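Local atomic coordinates of SusD superfamily protein (Bacteroides vulgatus, PDB entry 3MYV), a protein that probably binds polysaccharide or its breakdown products at the outer membrane for glycan uptake. Residues L268-Y272 with V309-L315. Numbering follows the deposited sequence.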
# COMPACT_ATOMS: atom_id res chain seq x y z
N LEU A 268 -5.12 -3.81 16.01
CA LEU A 268 -3.71 -4.11 16.31
C LEU A 268 -2.91 -2.88 16.72
O LEU A 268 -2.07 -2.96 17.61
CB LEU A 268 -3.05 -4.77 15.11
CG LEU A 268 -3.62 -6.10 14.65
CD1 LEU A 268 -2.87 -6.49 13.35
CD2 LEU A 268 -3.45 -7.16 15.71
N LEU A 269 -3.13 -1.75 16.05
CA LEU A 269 -2.36 -0.53 16.34
C LEU A 269 -2.85 0.18 17.61
O LEU A 269 -2.18 1.05 18.15
CB LEU A 269 -2.43 0.46 15.18
CG LEU A 269 -1.57 0.20 13.94
CD1 LEU A 269 -1.53 1.45 13.09
CD2 LEU A 269 -0.15 -0.22 14.30
N ASN A 270 -4.05 -0.13 18.04
CA ASN A 270 -4.67 0.62 19.14
C ASN A 270 -4.11 0.18 20.50
O ASN A 270 -4.05 -1.01 20.82
CB ASN A 270 -6.18 0.43 19.09
CG ASN A 270 -6.91 1.44 19.89
OD1 ASN A 270 -6.96 1.36 21.13
ND2 ASN A 270 -7.57 2.39 19.20
N TRP A 271 -3.77 1.17 21.31
CA TRP A 271 -3.19 0.94 22.63
C TRP A 271 -4.13 0.08 23.49
O TRP A 271 -3.68 -0.78 24.25
CB TRP A 271 -2.94 2.29 23.33
CG TRP A 271 -2.41 2.18 24.72
CD1 TRP A 271 -3.14 2.09 25.87
CD2 TRP A 271 -1.04 2.11 25.11
NE1 TRP A 271 -2.30 1.96 26.94
CE2 TRP A 271 -1.00 1.98 26.51
CE3 TRP A 271 0.18 2.15 24.39
CZ2 TRP A 271 0.19 1.89 27.22
CZ3 TRP A 271 1.37 2.06 25.11
CH2 TRP A 271 1.36 1.94 26.50
N TYR A 272 -5.42 0.34 23.32
CA TYR A 272 -6.48 -0.34 24.09
C TYR A 272 -6.95 -1.66 23.46
O TYR A 272 -7.79 -2.35 24.05
CB TYR A 272 -7.65 0.61 24.25
CG TYR A 272 -7.20 1.86 24.96
CD1 TYR A 272 -7.00 1.86 26.33
CD2 TYR A 272 -6.90 3.01 24.23
CE1 TYR A 272 -6.51 2.99 26.99
CE2 TYR A 272 -6.43 4.16 24.87
CZ TYR A 272 -6.25 4.15 26.24
OH TYR A 272 -5.76 5.27 26.85
N VAL A 309 6.04 6.72 25.34
CA VAL A 309 5.93 6.32 23.94
C VAL A 309 4.68 6.96 23.34
O VAL A 309 3.83 7.50 24.06
CB VAL A 309 5.86 4.78 23.73
CG1 VAL A 309 7.11 4.14 24.36
CG2 VAL A 309 4.54 4.19 24.30
N TRP A 310 4.59 6.91 22.02
CA TRP A 310 3.42 7.42 21.32
C TRP A 310 2.89 6.34 20.38
O TRP A 310 3.66 5.69 19.64
CB TRP A 310 3.77 8.67 20.53
CG TRP A 310 4.11 9.87 21.37
CD1 TRP A 310 3.28 10.89 21.73
CD2 TRP A 310 5.39 10.18 21.93
NE1 TRP A 310 3.96 11.80 22.50
CE2 TRP A 310 5.26 11.40 22.63
CE3 TRP A 310 6.64 9.55 21.90
CZ2 TRP A 310 6.31 11.99 23.30
CZ3 TRP A 310 7.70 10.14 22.58
CH2 TRP A 310 7.53 11.35 23.26
N TRP A 311 1.57 6.17 20.39
CA TRP A 311 0.92 5.24 19.49
C TRP A 311 0.12 6.04 18.48
O TRP A 311 -0.14 7.22 18.68
CB TRP A 311 0.05 4.20 20.24
CG TRP A 311 -1.12 4.68 21.02
CD1 TRP A 311 -1.09 5.16 22.31
CD2 TRP A 311 -2.50 4.66 20.64
NE1 TRP A 311 -2.36 5.45 22.73
CE2 TRP A 311 -3.24 5.15 21.72
CE3 TRP A 311 -3.19 4.29 19.47
CZ2 TRP A 311 -4.64 5.31 21.67
CZ3 TRP A 311 -4.55 4.41 19.43
CH2 TRP A 311 -5.28 4.92 20.52
N LEU A 312 -0.21 5.39 17.38
CA LEU A 312 -0.80 6.06 16.25
C LEU A 312 -2.31 5.81 16.27
O LEU A 312 -2.77 4.69 16.09
CB LEU A 312 -0.25 5.55 14.92
CG LEU A 312 -0.82 6.24 13.68
CD1 LEU A 312 -0.43 7.72 13.66
CD2 LEU A 312 -0.34 5.50 12.38
N TYR A 313 -3.05 6.88 16.45
CA TYR A 313 -4.47 6.82 16.48
C TYR A 313 -5.05 7.39 15.17
O TYR A 313 -5.78 8.40 15.13
CB TYR A 313 -4.97 7.52 17.73
CG TYR A 313 -6.42 7.28 18.05
CD1 TYR A 313 -7.06 6.09 17.68
CD2 TYR A 313 -7.15 8.22 18.75
CE1 TYR A 313 -8.36 5.85 18.01
CE2 TYR A 313 -8.50 8.00 19.07
CZ TYR A 313 -9.08 6.82 18.68
OH TYR A 313 -10.40 6.58 19.01
N LYS A 314 -4.71 6.70 14.10
CA LYS A 314 -5.17 7.05 12.77
C LYS A 314 -6.43 6.27 12.38
O LYS A 314 -7.20 6.74 11.55
CB LYS A 314 -4.04 6.87 11.75
CG LYS A 314 -4.44 7.13 10.32
CD LYS A 314 -3.26 7.13 9.37
CE LYS A 314 -2.71 8.49 9.09
NZ LYS A 314 -1.57 8.55 8.05
N LEU A 315 -6.67 5.11 12.98
CA LEU A 315 -7.89 4.38 12.73
C LEU A 315 -8.79 4.60 13.94
O LEU A 315 -8.69 3.91 14.98
CB LEU A 315 -7.58 2.89 12.46
CG LEU A 315 -6.71 2.68 11.20
CD1 LEU A 315 -5.17 2.60 11.52
CD2 LEU A 315 -7.11 1.45 10.45
O HOH W 1 0.04 2.47 17.21
O HOH W 2 -7.07 2.26 16.17
O HOH W 3 -9.65 3.95 20.55
O HOH W 4 -3.35 6.32 25.31
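W271 meets W311 through its CB, which sits over one face of the W311 indole: the carbon is 3.3 Å from the centroid of the five-membered ring and 14° off the ring normal, a CH-pi contact. The two five-membered rings are nearly parallel but offset so far that they hardly overlap. The W311 indole reaches the loop because CG lies between the backbone N and the carbonyl carbon (chi1 63°). Its six-membered ring runs alongside the N270 amide, N270 ND2 to W311 CZ3 3.6 Å, with the two planes 53° apart, while Y272 crosses it, Y272 CE2 near W311 CZ2. Beyond the indole, W271 CZ3 touches V309 CG2, and L269 CD1 approaches L315 CD1 at 4.1 Å.

No direct hydrogen bond joins 268-272 to 309-315; waters supply the polar links. One donates to L269 O (2.8 Å) and accepts from L312 N. Another accepts from W311 NE1 at 2.9 Å, in the plane of the indole, and also bonds Y272 OH. N270 ND2 donates to two further waters, one of which donates to L315 O. N270 OD1 meanwhile accepts from Y272 N (2.9 Å), an Asx turn that fixes the amide beside the indole.

Strand 299-304 pairs with 307-312 in an antiparallel hairpin, and E300 also touches W311. Cutting the W311 indole back to an alanine is likely to open a gap beneath W271 CB and to leave the water at Y272 OH without its NE1 donor. Apolar contact with an aromatic face, plus water-mediated bonds, thus joins the loop after helix 265-268 to this hairpin.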